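Local coordinates for protein alkaline phosphatase (Antarctic bacterium, PDB 2W5V) that probably hydrolyses phosphate monoesters at alkaline pH, using bound zinc and magnesium ions and a phosphoserine intermediate, at residues F141-L146 with A155-E160; L150-A155 with L171-K176; S51-F56 with S272-F277; F230-T235 with D278-T283; K67-I72 with P343-G348. The protein carries 1 engineered substitution. All blocks are in the same frame, centred on the assembly; numbering follows the deposited sequence.

Interaction 1: residues F141-L146 with A155-E160; sequences FYAHAL and AMDMTE
The side chain of M158 folds over one face of the Y142 ring. From its CB, 3.7 Å from Y142 CE1, the chain leaves with CG anti to the backbone N (chi1 173°) and then bends at both chi2 and chi3. SD comes to lie over the face, 4.1 Å from the ring centroid and 13° off the normal. Beyond it, CE sits above the same face, displaced toward the rim, with Y142 CZ its closest ring atom at 3.4 Å. The phenol oxygen is tied elsewhere, by a hydrogen bond between Y142 OH and I133 O. An alanine in place of Y142 would probably leave the M158 methyl and sulfur without their aromatic surface and open a gap beside the helix.

One residue earlier in the helix, D157 packs its CB 3.6 Å from A143 CB, and its OD2 rests 3.5 Å from the same methyl. Water 1 donates to both Y142 O and D157 O, joining the backbones. H144 and D157 belong, with E153, to a site where magnesium has been seen, though none is bound to this chain here. The sulfur and methyl over the phenol ring make a Met-aromatic contact between the 141-146 loop and helix 151-158.

Interaction 2: residues L150-A155 with L171-K176; sequences LEEEIA and LNYFTK
Two short helices, 151-158 and 172-175, pack against each other here, joined in the chain by strand 165-169 of the central sheet; Y173 is the main side chain between them. Its CA lies 5.3 Å from E152 CA, the closest CA pair across the contact. E151 lies over one face of the Y173 ring: its CB is 3.8 Å from Y173 CD2, and the extended chain beyond CG carries the carboxylate across toward the phenol end. Carboxylate and ring planes are 27° apart, a stacked arrangement, with E151 OE1 about 4.0 Å above the ring plane and displaced toward the rim. The two polar ends have partners elsewhere: E151 OE1 is hydrogen-bonded to T134 OG1 and Y173 OH to E218 OE2. E152 is placed differently, its CG at the edge of the same ring, while its OE2 bonds to K178 N.

One turn on from E151, A155 turns its methyl to the Y173 backbone and the F174 ring. Its CB is 4.1 Å from Y173 CB and 3.4 Å from Y173 O, a carbonyl that also accepts from R177 NH1. The same methyl makes a CH-pi contact with F174, standing 3.8 Å from the ring centroid and 13° off the normal, directly over the centre of the face.

Interaction 3: residues S51-F56 with S272-F277; sequences SSTFYF and SEINDF
The backbones come nearest at T53 and N275, whose CA atoms are 6.1 Å apart where the chain leaving helix 47-52 passes the long helix 267-291. The one direct hydrogen bond runs from N275 ND2 to F56 O, 3.1 Å long with an N-H...O angle of 154°. The acceptor lies close to the plane of the N275 amide, but the donor stands above the F56 carbonyl plane, 47° out of it. Chi1 of -82° sets N275 CG anti to the carbonyl carbon. The side chain runs past that of T53 in the opposite direction, and N275 OD1 lies 3.5 Å from T53 CG2. OD1 is buried by this contact and has no polar partner in the model.

In the alkaline phosphatase fold this packing joins a helix that follows strand 36-42 to one flanking the same sheet, and S51, F54 and Y55 meet the second subunit. An alanine at N275 would probably leave the F56 carbonyl without this donor and open a gap beside the T53 methyl.

I274 packs through CG2, 4.0 Å from T53 CG2 and 3.7 Å from S52 OG, the T53 and I274 side chains crossing at about a right angle. Both hydroxyls bond back to carbonyls three residues earlier, S52 OG to Q49 O and T53 OG1 to I50 O.

Interaction 4: residues F230-T235 with D278-T283; sequences FLSAAT and DDAIGT
S232 and A280 mark the point where two nearly parallel helices come together, their CA atoms only 4.4 Å apart. Over these segments the axes approach to 8.3 Å and cross at -23°. S232, A280 and T283 meet at the close point, with L231 beside them. S232 directs its hydroxyl across at the opposite backbone: with OG anti to the carbonyl carbon (chi1 -68°), it lies 3.2 Å from A280 N, at an angle too poor for a hydrogen bond. T283, a turn further on, points toward the other helix as well, and its OG1 comes within 3.3 Å of S232 CB. A280 meets a different neighbour, its methyl lying 3.8 Å from both CG and CD2 of L231. T235 OG1 bonds to L231 O of its own helix, which T235 N reaches from the opposite face of the carbonyl plane.

Helix 230-242 also packs on strand 124-129 through L231 and A234, and T235 OG1 bonds in addition to S253 OG of strand 249-255. On helix 267-291, I281 meets Y63 and F66, while D278 and D279 form salt bridges to K57.

Interaction 5: residues K67-I72 with P343-G348; sequences KNIGLI and PVFAYG
G70 and V344 form a hydrogen-bonded antiparallel pair in which each residue both gives and accepts. G70 N donates to V344 O at 2.8 Å and an N-H...O angle of 164°. The return bond, V344 N to G70 O, is equally short. Each acceptor also receives a CA-H...O contact, V344 O from I69 CA (3.2 Å) and G70 O from P343 CA (3.4 Å). Farther along, A346 N donates to N68 O at 3.1 Å, and water 4 links K67 N to A346 O.

P343 has no N-H to give, and L71 turns its backbone bonds to strand 356-359. The side chains add apolar contacts: I69 CG1 lies 3.8 Å from F345 CD1, the two side chains lying side by side, and I72 CG2 meets V344 CG2 at 3.6 Å. P343 O accepts from T299 OG1, and F345 bonds through its backbone to V298. The polar pairing lies in the backbones and the apolar contacts mostly in the side chains, as expected for adjacent strands, 68-73 and 342-347, of the central mixed sheet.

How the interactions relate
Interactions 1 and 2 share A155 and helix 151-158, and touch where Y142 OH packs on I154 CG2 at 3.4 Å. Interactions 3 and 4 follow each other along helix 267-291, meeting where D276 OD2 lies 3.6 Å from L231 CB. Interaction 5 stands apart in the sheet, its centre about 18 Å from those of both 3 and 4, and like interaction 3 it reaches the second subunit. The centres of interactions 1 and 3 are about 32 Å apart, on opposite sides of the chain's centre. The side chains of Y142 and L231 each lie about 11 Å from a bound magnesium, and that of I72 about 11 Å from a zinc.

Interaction 1: residues F141-L146 with A155-E160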
# COMPACT_ATOMS: atom_id res chain seq x y z
N PHE B 141 5.59 20.82 -13.13
CA PHE B 141 5.36 20.34 -14.49
C PHE B 141 5.54 21.41 -15.59
O PHE B 141 5.53 21.09 -16.77
CB PHE B 141 4.01 19.64 -14.60
CG PHE B 141 3.99 18.28 -13.95
CD1 PHE B 141 3.86 18.16 -12.57
CD2 PHE B 141 4.15 17.13 -14.71
CE1 PHE B 141 3.88 16.92 -11.96
CE2 PHE B 141 4.17 15.87 -14.09
CZ PHE B 141 4.03 15.77 -12.72
N TYR B 142 5.70 22.68 -15.21
CA TYR B 142 5.89 23.71 -16.23
C TYR B 142 6.94 24.78 -15.91
O TYR B 142 7.29 25.56 -16.78
CB TYR B 142 4.56 24.39 -16.57
CG TYR B 142 3.97 25.23 -15.45
CD1 TYR B 142 4.38 26.55 -15.24
CD2 TYR B 142 3.01 24.70 -14.61
CE1 TYR B 142 3.83 27.32 -14.21
CE2 TYR B 142 2.46 25.44 -13.59
CZ TYR B 142 2.87 26.75 -13.39
OH TYR B 142 2.30 27.46 -12.36
N ALA B 143 7.42 24.82 -14.67
CA ALA B 143 8.37 25.85 -14.26
C ALA B 143 9.70 25.28 -13.79
O ALA B 143 9.83 24.09 -13.53
CB ALA B 143 7.77 26.73 -13.17
N HIS B 144 10.70 26.15 -13.68
CA HIS B 144 11.99 25.79 -13.11
C HIS B 144 12.41 26.88 -12.14
O HIS B 144 12.77 27.98 -12.55
CB HIS B 144 13.03 25.65 -14.22
CG HIS B 144 12.64 24.67 -15.28
ND1 HIS B 144 12.81 23.30 -15.13
CD2 HIS B 144 12.08 24.84 -16.50
CE1 HIS B 144 12.38 22.69 -16.22
NE2 HIS B 144 11.93 23.60 -17.06
N ALA B 145 12.35 26.58 -10.84
CA ALA B 145 12.63 27.57 -9.81
C ALA B 145 13.46 26.95 -8.70
O ALA B 145 13.32 25.78 -8.40
CB ALA B 145 11.34 28.16 -9.26
N LEU B 146 14.31 27.76 -8.08
CA LEU B 146 15.21 27.29 -7.04
C LEU B 146 14.44 26.93 -5.78
O LEU B 146 14.89 26.10 -5.00
CB LEU B 146 16.23 28.37 -6.68
CG LEU B 146 17.25 28.68 -7.77
CD1 LEU B 146 18.22 29.73 -7.27
CD2 LEU B 146 17.97 27.40 -8.12
N ALA B 155 4.64 31.87 -11.68
CA ALA B 155 3.58 32.41 -12.54
C ALA B 155 4.16 32.97 -13.84
O ALA B 155 3.65 32.71 -14.93
CB ALA B 155 2.79 33.47 -11.81
N MET B 156 5.23 33.76 -13.72
CA MET B 156 5.89 34.28 -14.91
C MET B 156 6.42 33.14 -15.80
O MET B 156 6.39 33.25 -17.02
CB MET B 156 7.03 35.23 -14.54
CG MET B 156 7.72 35.84 -15.74
SD MET B 156 6.68 37.10 -16.53
CE MET B 156 6.60 38.32 -15.22
N ASP B 157 6.92 32.07 -15.18
CA ASP B 157 7.39 30.90 -15.93
C ASP B 157 6.28 30.28 -16.78
O ASP B 157 6.53 29.74 -17.86
CB ASP B 157 7.96 29.83 -14.99
CG ASP B 157 9.32 30.21 -14.41
OD1 ASP B 157 9.97 31.14 -14.93
OD2 ASP B 157 9.73 29.56 -13.42
N MET B 158 5.05 30.34 -16.28
CA MET B 158 3.90 29.82 -17.03
C MET B 158 3.85 30.44 -18.41
O MET B 158 3.58 29.77 -19.41
CB MET B 158 2.59 30.07 -16.27
CG MET B 158 1.32 29.71 -17.05
SD MET B 158 1.12 27.92 -17.23
CE MET B 158 0.46 27.50 -15.62
N THR B 159 4.11 31.74 -18.48
CA THR B 159 4.03 32.47 -19.74
C THR B 159 5.10 32.04 -20.74
O THR B 159 5.01 32.35 -21.92
CB THR B 159 4.11 34.00 -19.52
OG1 THR B 159 5.48 34.40 -19.34
CG2 THR B 159 3.28 34.41 -18.30
N GLU B 160 6.11 31.32 -20.26
CA GLU B 160 7.21 30.88 -21.11
C GLU B 160 7.17 29.36 -21.33
O GLU B 160 8.04 28.78 -21.97
CB GLU B 160 8.56 31.25 -20.49
CG GLU B 160 8.70 32.72 -20.08
CD GLU B 160 9.70 32.91 -18.94
OE1 GLU B 160 10.32 31.91 -18.51
OE2 GLU B 160 9.87 34.06 -18.47
O HOH W 1 8.72 27.49 -18.00
O HOH W 2 12.13 30.25 -13.31
O HOH W 3 12.73 29.33 -15.69

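Interaction 2: residues L150-A155 with L171-K176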
# COMPACT_ATOMS: atom_id res chain seq x y z
N LEU B 150 8.94 30.74 -4.56
CA LEU B 150 9.02 31.79 -5.57
C LEU B 150 7.81 31.75 -6.50
O LEU B 150 7.97 31.58 -7.71
CB LEU B 150 10.31 31.65 -6.38
CG LEU B 150 11.58 31.69 -5.52
CD1 LEU B 150 12.80 31.35 -6.36
CD2 LEU B 150 11.75 33.05 -4.82
N GLU B 151 6.62 31.93 -5.95
CA GLU B 151 5.40 31.69 -6.72
C GLU B 151 5.10 32.75 -7.78
O GLU B 151 4.51 32.42 -8.82
CB GLU B 151 4.20 31.48 -5.79
CG GLU B 151 4.14 30.06 -5.24
CD GLU B 151 2.91 29.79 -4.40
OE1 GLU B 151 1.93 29.24 -4.94
OE2 GLU B 151 2.93 30.13 -3.20
N GLU B 152 5.50 33.99 -7.55
CA GLU B 152 5.37 35.00 -8.60
C GLU B 152 6.32 34.70 -9.77
O GLU B 152 5.98 34.93 -10.93
CB GLU B 152 5.57 36.41 -8.05
CG GLU B 152 4.45 36.81 -7.10
CD GLU B 152 4.55 38.25 -6.63
OE1 GLU B 152 5.44 38.99 -7.11
OE2 GLU B 152 3.73 38.64 -5.77
N GLU B 153 7.50 34.18 -9.46
CA GLU B 153 8.42 33.74 -10.51
C GLU B 153 7.81 32.57 -11.29
O GLU B 153 7.91 32.49 -12.52
CB GLU B 153 9.76 33.32 -9.91
CG GLU B 153 10.77 32.80 -10.93
CD GLU B 153 12.11 32.42 -10.30
OE1 GLU B 153 12.66 33.22 -9.51
OE2 GLU B 153 12.63 31.32 -10.61
N ILE B 154 7.20 31.64 -10.56
CA ILE B 154 6.57 30.48 -11.18
C ILE B 154 5.44 30.91 -12.12
O ILE B 154 5.31 30.38 -13.23
CB ILE B 154 6.06 29.50 -10.10
CG1 ILE B 154 7.26 28.73 -9.53
CG2 ILE B 154 5.04 28.53 -10.69
CD1 ILE B 154 6.99 28.04 -8.22
N ALA B 155 4.64 31.87 -11.68
CA ALA B 155 3.58 32.41 -12.54
C ALA B 155 4.16 32.97 -13.84
O ALA B 155 3.65 32.71 -14.93
CB ALA B 155 2.79 33.47 -11.81
N LEU B 171 -5.10 33.29 -9.08
CA LEU B 171 -5.20 34.54 -9.83
C LEU B 171 -4.32 35.63 -9.22
O LEU B 171 -3.79 36.49 -9.93
CB LEU B 171 -6.66 35.02 -9.90
CG LEU B 171 -6.93 36.24 -10.77
CD1 LEU B 171 -6.46 36.01 -12.20
CD2 LEU B 171 -8.41 36.58 -10.75
N ASN B 172 -4.16 35.59 -7.90
CA ASN B 172 -3.33 36.56 -7.20
C ASN B 172 -1.90 36.64 -7.74
O ASN B 172 -1.32 37.72 -7.83
CB ASN B 172 -3.29 36.25 -5.70
CG ASN B 172 -4.50 36.78 -4.95
OD1 ASN B 172 -5.30 37.54 -5.50
ND2 ASN B 172 -4.63 36.39 -3.68
N TYR B 173 -1.33 35.49 -8.09
CA TYR B 173 0.07 35.45 -8.53
C TYR B 173 0.28 36.01 -9.94
O TYR B 173 1.41 36.24 -10.38
CB TYR B 173 0.62 34.03 -8.38
CG TYR B 173 0.46 33.55 -6.95
CD1 TYR B 173 -0.62 32.77 -6.57
CD2 TYR B 173 1.37 33.94 -5.97
CE1 TYR B 173 -0.78 32.37 -5.25
CE2 TYR B 173 1.22 33.53 -4.66
CZ TYR B 173 0.14 32.75 -4.31
OH TYR B 173 -0.01 32.36 -3.00
N PHE B 174 -0.83 36.26 -10.63
CA PHE B 174 -0.80 36.84 -11.96
C PHE B 174 -1.24 38.31 -12.01
O PHE B 174 -0.78 39.07 -12.87
CB PHE B 174 -1.67 36.02 -12.91
CG PHE B 174 -1.15 34.63 -13.17
CD1 PHE B 174 -0.38 34.37 -14.29
CD2 PHE B 174 -1.43 33.60 -12.29
CE1 PHE B 174 0.11 33.09 -14.52
CE2 PHE B 174 -0.94 32.32 -12.52
CZ PHE B 174 -0.18 32.07 -13.64
N THR B 175 -2.12 38.72 -11.11
CA THR B 175 -2.73 40.04 -11.21
C THR B 175 -2.62 40.91 -9.96
O THR B 175 -3.03 42.07 -9.97
CB THR B 175 -4.22 39.94 -11.56
OG1 THR B 175 -4.94 39.43 -10.43
CG2 THR B 175 -4.42 39.03 -12.76
N LYS B 176 -2.10 40.35 -8.87
CA LYS B 176 -1.93 41.12 -7.64
C LYS B 176 -0.60 40.77 -7.01
O LYS B 176 -0.54 40.21 -5.91
CB LYS B 176 -3.09 40.87 -6.68
CG LYS B 176 -4.45 41.26 -7.26
CD LYS B 176 -5.60 40.99 -6.31
CE LYS B 176 -6.93 41.26 -6.98
NZ LYS B 176 -8.09 41.05 -6.06

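Interaction 3: residues S51-F56 with S272-F277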
# COMPACT_ATOMS: atom_id res chain seq x y z
N SER B 51 -7.62 4.06 1.36
CA SER B 51 -8.54 3.11 1.97
C SER B 51 -9.85 3.73 2.47
O SER B 51 -10.90 3.08 2.48
CB SER B 51 -7.85 2.38 3.12
OG SER B 51 -6.79 1.60 2.62
N SER B 52 -9.81 5.00 2.86
CA SER B 52 -11.01 5.65 3.38
C SER B 52 -12.15 5.66 2.36
O SER B 52 -13.31 5.64 2.74
CB SER B 52 -10.71 7.07 3.91
OG SER B 52 -10.40 7.97 2.87
N THR B 53 -11.82 5.68 1.07
CA THR B 53 -12.87 5.67 0.04
C THR B 53 -13.67 4.36 0.05
O THR B 53 -14.77 4.31 -0.50
CB THR B 53 -12.32 5.91 -1.38
OG1 THR B 53 -11.48 4.82 -1.78
CG2 THR B 53 -11.50 7.19 -1.42
N PHE B 54 -13.11 3.32 0.65
CA PHE B 54 -13.79 2.02 0.74
C PHE B 54 -14.74 1.97 1.92
O PHE B 54 -15.49 0.99 2.07
CB PHE B 54 -12.77 0.88 0.83
CG PHE B 54 -12.03 0.62 -0.45
CD1 PHE B 54 -11.00 1.45 -0.86
CD2 PHE B 54 -12.37 -0.45 -1.27
CE1 PHE B 54 -10.33 1.23 -2.05
CE2 PHE B 54 -11.70 -0.68 -2.46
CZ PHE B 54 -10.67 0.16 -2.84
N TYR B 55 -14.72 3.00 2.76
CA TYR B 55 -15.57 3.04 3.95
C TYR B 55 -16.43 4.30 4.07
O TYR B 55 -17.48 4.29 4.71
CB TYR B 55 -14.71 2.92 5.21
CG TYR B 55 -14.02 1.59 5.34
CD1 TYR B 55 -12.75 1.40 4.81
CD2 TYR B 55 -14.63 0.51 5.98
CE1 TYR B 55 -12.10 0.19 4.91
CE2 TYR B 55 -13.98 -0.72 6.08
CZ TYR B 55 -12.72 -0.87 5.54
OH TYR B 55 -12.05 -2.07 5.63
N PHE B 56 -15.96 5.38 3.46
CA PHE B 56 -16.63 6.67 3.64
C PHE B 56 -17.12 7.28 2.33
O PHE B 56 -17.41 8.47 2.27
CB PHE B 56 -15.70 7.65 4.36
CG PHE B 56 -15.39 7.24 5.77
CD1 PHE B 56 -14.21 6.59 6.08
CD2 PHE B 56 -16.30 7.49 6.79
CE1 PHE B 56 -13.93 6.21 7.37
CE2 PHE B 56 -16.02 7.11 8.08
CZ PHE B 56 -14.84 6.47 8.38
N SER B 272 -13.42 14.08 2.23
CA SER B 272 -14.19 14.68 1.14
C SER B 272 -13.28 14.99 -0.04
O SER B 272 -13.69 14.88 -1.20
CB SER B 272 -14.96 15.93 1.60
OG SER B 272 -14.09 16.90 2.17
N GLU B 273 -12.03 15.38 0.24
CA GLU B 273 -11.12 15.72 -0.85
C GLU B 273 -10.69 14.47 -1.63
O GLU B 273 -10.61 14.50 -2.86
CB GLU B 273 -9.90 16.49 -0.34
CG GLU B 273 -10.22 17.87 0.29
CD GLU B 273 -10.86 18.86 -0.68
OE1 GLU B 273 -10.44 18.91 -1.86
OE2 GLU B 273 -11.78 19.60 -0.27
N ILE B 274 -10.42 13.38 -0.94
CA ILE B 274 -9.98 12.19 -1.66
C ILE B 274 -11.16 11.50 -2.36
O ILE B 274 -10.98 10.88 -3.40
CB ILE B 274 -9.17 11.20 -0.80
CG1 ILE B 274 -8.50 10.16 -1.71
CG2 ILE B 274 -10.04 10.54 0.24
CD1 ILE B 274 -7.50 9.27 -1.00
N ASN B 275 -12.35 11.63 -1.79
CA ASN B 275 -13.55 11.17 -2.48
C ASN B 275 -13.73 11.88 -3.83
O ASN B 275 -14.09 11.25 -4.83
CB ASN B 275 -14.80 11.35 -1.61
CG ASN B 275 -14.98 10.22 -0.60
OD1 ASN B 275 -14.23 9.24 -0.60
ND2 ASN B 275 -15.97 10.36 0.27
N ASP B 276 -13.47 13.18 -3.84
CA ASP B 276 -13.52 13.97 -5.08
C ASP B 276 -12.45 13.49 -6.07
O ASP B 276 -12.71 13.35 -7.26
CB ASP B 276 -13.32 15.46 -4.77
CG ASP B 276 -13.27 16.32 -6.01
OD1 ASP B 276 -14.27 16.33 -6.77
OD2 ASP B 276 -12.24 16.99 -6.25
N PHE B 277 -11.24 13.24 -5.56
CA PHE B 277 -10.15 12.72 -6.37
C PHE B 277 -10.53 11.39 -7.03
O PHE B 277 -10.28 11.18 -8.22
CB PHE B 277 -8.88 12.56 -5.53
CG PHE B 277 -7.69 12.05 -6.31
CD1 PHE B 277 -6.98 12.91 -7.15
CD2 PHE B 277 -7.28 10.73 -6.20
CE1 PHE B 277 -5.88 12.45 -7.87
CE2 PHE B 277 -6.18 10.25 -6.91
CZ PHE B 277 -5.48 11.12 -7.76

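Interaction 4: residues F230-T235 with D278-T283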
# COMPACT_ATOMS: atom_id res chain seq x y z
N PHE B 230 -15.41 20.33 -9.88
CA PHE B 230 -14.35 21.02 -10.61
C PHE B 230 -13.26 20.09 -11.15
O PHE B 230 -12.92 20.13 -12.33
CB PHE B 230 -13.69 22.08 -9.74
CG PHE B 230 -12.41 22.61 -10.32
CD1 PHE B 230 -12.45 23.46 -11.42
CD2 PHE B 230 -11.18 22.25 -9.80
CE1 PHE B 230 -11.27 23.96 -11.97
CE2 PHE B 230 -10.00 22.74 -10.35
CZ PHE B 230 -10.05 23.60 -11.44
N LEU B 231 -12.70 19.24 -10.29
CA LEU B 231 -11.56 18.44 -10.71
C LEU B 231 -11.93 17.52 -11.87
O LEU B 231 -11.23 17.48 -12.88
CB LEU B 231 -10.96 17.66 -9.53
CG LEU B 231 -9.70 16.83 -9.82
CD1 LEU B 231 -8.58 17.71 -10.34
CD2 LEU B 231 -9.28 16.09 -8.57
N SER B 232 -13.04 16.79 -11.75
CA SER B 232 -13.49 15.95 -12.85
C SER B 232 -13.80 16.76 -14.10
O SER B 232 -13.33 16.44 -15.19
CB SER B 232 -14.71 15.12 -12.45
OG SER B 232 -14.34 14.16 -11.47
N ALA B 233 -14.61 17.81 -13.95
CA ALA B 233 -15.04 18.61 -15.08
C ALA B 233 -13.86 19.23 -15.83
O ALA B 233 -13.85 19.28 -17.06
CB ALA B 233 -16.02 19.70 -14.64
N ALA B 234 -12.87 19.71 -15.07
CA ALA B 234 -11.71 20.36 -15.67
C ALA B 234 -10.81 19.34 -16.36
O ALA B 234 -10.22 19.62 -17.40
CB ALA B 234 -10.93 21.14 -14.63
N THR B 235 -10.71 18.15 -15.78
CA THR B 235 -9.96 17.06 -16.41
C THR B 235 -10.64 16.63 -17.71
O THR B 235 -9.99 16.43 -18.74
CB THR B 235 -9.84 15.85 -15.46
OG1 THR B 235 -9.15 16.26 -14.27
CG2 THR B 235 -9.05 14.73 -16.12
N ASP B 278 -11.16 10.50 -6.27
CA ASP B 278 -11.62 9.24 -6.83
C ASP B 278 -12.63 9.45 -7.96
O ASP B 278 -12.67 8.68 -8.92
CB ASP B 278 -12.20 8.31 -5.76
CG ASP B 278 -12.57 6.95 -6.32
OD1 ASP B 278 -11.66 6.14 -6.59
OD2 ASP B 278 -13.78 6.69 -6.52
N ASP B 279 -13.46 10.48 -7.84
CA ASP B 279 -14.36 10.84 -8.94
C ASP B 279 -13.56 11.18 -10.21
O ASP B 279 -13.91 10.74 -11.31
CB ASP B 279 -15.25 12.02 -8.55
CG ASP B 279 -16.45 11.59 -7.70
OD1 ASP B 279 -16.68 10.37 -7.55
OD2 ASP B 279 -17.15 12.48 -7.16
N ALA B 280 -12.50 11.97 -10.05
CA ALA B 280 -11.63 12.32 -11.17
C ALA B 280 -11.00 11.08 -11.78
O ALA B 280 -10.86 10.98 -13.00
CB ALA B 280 -10.55 13.29 -10.72
N ILE B 281 -10.63 10.12 -10.94
CA ILE B 281 -10.11 8.85 -11.45
C ILE B 281 -11.14 8.19 -12.37
O ILE B 281 -10.80 7.72 -13.45
CB ILE B 281 -9.75 7.88 -10.31
CG1 ILE B 281 -8.57 8.42 -9.48
CG2 ILE B 281 -9.41 6.50 -10.88
CD1 ILE B 281 -8.22 7.52 -8.29
N GLY B 282 -12.40 8.16 -11.94
CA GLY B 282 -13.47 7.58 -12.73
C GLY B 282 -13.62 8.28 -14.08
O GLY B 282 -13.88 7.64 -15.11
N THR B 283 -13.45 9.59 -14.08
CA THR B 283 -13.52 10.37 -15.31
C THR B 283 -12.40 9.96 -16.28
O THR B 283 -12.65 9.70 -17.45
CB THR B 283 -13.40 11.87 -15.02
OG1 THR B 283 -14.49 12.27 -14.18
CG2 THR B 283 -13.42 12.67 -16.30

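Interaction 5: residues K67-I72 with P343-G348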
# COMPACT_ATOMS: atom_id res chain seq x y z
N LYS B 67 -5.81 -3.06 -11.94
CA LYS B 67 -5.20 -4.36 -11.71
C LYS B 67 -3.70 -4.20 -11.46
O LYS B 67 -3.14 -4.75 -10.51
CB LYS B 67 -5.43 -5.27 -12.92
CG LYS B 67 -6.89 -5.55 -13.20
CD LYS B 67 -7.57 -6.12 -11.96
CE LYS B 67 -9.05 -6.37 -12.17
NZ LYS B 67 -9.68 -6.90 -10.92
N ASN B 68 -3.05 -3.43 -12.33
CA ASN B 68 -1.62 -3.21 -12.23
C ASN B 68 -1.29 -2.19 -11.15
O ASN B 68 -1.69 -1.04 -11.24
CB ASN B 68 -1.07 -2.74 -13.58
CG ASN B 68 -1.26 -3.78 -14.66
OD1 ASN B 68 -1.05 -4.98 -14.42
ND2 ASN B 68 -1.65 -3.35 -15.85
N ILE B 69 -0.55 -2.64 -10.13
CA ILE B 69 -0.24 -1.83 -8.96
C ILE B 69 1.24 -1.93 -8.63
O ILE B 69 1.83 -3.02 -8.71
CB ILE B 69 -1.07 -2.33 -7.74
CG1 ILE B 69 -2.55 -2.07 -7.98
CG2 ILE B 69 -0.59 -1.67 -6.45
CD1 ILE B 69 -3.50 -2.83 -7.05
N GLY B 70 1.86 -0.80 -8.29
CA GLY B 70 3.26 -0.78 -7.88
C GLY B 70 3.42 0.04 -6.60
O GLY B 70 2.43 0.49 -6.04
N LEU B 71 4.65 0.25 -6.15
CA LEU B 71 4.92 1.00 -4.93
C LEU B 71 6.13 1.88 -5.19
O LEU B 71 7.11 1.41 -5.75
CB LEU B 71 5.22 0.08 -3.74
CG LEU B 71 4.13 -0.91 -3.30
CD1 LEU B 71 4.63 -1.87 -2.20
CD2 LEU B 71 2.91 -0.16 -2.81
N ILE B 72 6.05 3.14 -4.80
CA ILE B 72 7.22 4.03 -4.92
C ILE B 72 7.80 4.47 -3.59
O ILE B 72 7.09 4.69 -2.60
CB ILE B 72 6.92 5.30 -5.77
CG1 ILE B 72 5.66 6.02 -5.27
CG2 ILE B 72 6.76 4.92 -7.22
CD1 ILE B 72 5.43 7.39 -5.98
N PRO B 343 1.42 3.70 -3.05
CA PRO B 343 0.86 2.90 -4.15
C PRO B 343 0.82 3.66 -5.47
O PRO B 343 0.54 4.87 -5.50
CB PRO B 343 -0.58 2.59 -3.70
CG PRO B 343 -0.64 2.95 -2.26
CD PRO B 343 0.43 3.98 -2.00
N VAL B 344 1.11 2.95 -6.55
CA VAL B 344 0.95 3.45 -7.90
C VAL B 344 -0.06 2.55 -8.59
O VAL B 344 0.04 1.32 -8.49
CB VAL B 344 2.26 3.33 -8.69
CG1 VAL B 344 2.05 3.72 -10.16
CG2 VAL B 344 3.36 4.16 -8.02
N PHE B 345 -1.03 3.15 -9.27
CA PHE B 345 -2.03 2.41 -10.03
C PHE B 345 -1.91 2.78 -11.50
O PHE B 345 -1.75 3.96 -11.83
CB PHE B 345 -3.44 2.74 -9.54
CG PHE B 345 -3.65 2.52 -8.06
CD1 PHE B 345 -4.14 1.31 -7.58
CD2 PHE B 345 -3.39 3.53 -7.15
CE1 PHE B 345 -4.34 1.10 -6.22
CE2 PHE B 345 -3.60 3.34 -5.79
CZ PHE B 345 -4.08 2.11 -5.32
N ALA B 346 -1.99 1.80 -12.39
CA ALA B 346 -1.93 2.10 -13.82
C ALA B 346 -2.90 1.26 -14.64
O ALA B 346 -3.04 0.06 -14.43
CB ALA B 346 -0.50 1.92 -14.34
N TYR B 347 -3.57 1.91 -15.59
CA TYR B 347 -4.51 1.25 -16.47
C TYR B 347 -4.23 1.65 -17.90
O TYR B 347 -3.99 2.83 -18.18
CB TYR B 347 -5.95 1.66 -16.13
CG TYR B 347 -6.93 1.07 -17.12
CD1 TYR B 347 -7.49 -0.18 -16.90
CD2 TYR B 347 -7.24 1.74 -18.30
CE1 TYR B 347 -8.37 -0.73 -17.82
CE2 TYR B 347 -8.11 1.19 -19.22
CZ TYR B 347 -8.67 -0.05 -18.98
OH TYR B 347 -9.54 -0.61 -19.89
N GLY B 348 -4.29 0.70 -18.83
CA GLY B 348 -4.17 1.01 -20.24
C GLY B 348 -2.88 0.50 -20.85
O GLY B 348 -2.11 -0.20 -20.19
O HOH W 4 -4.85 -2.02 -14.40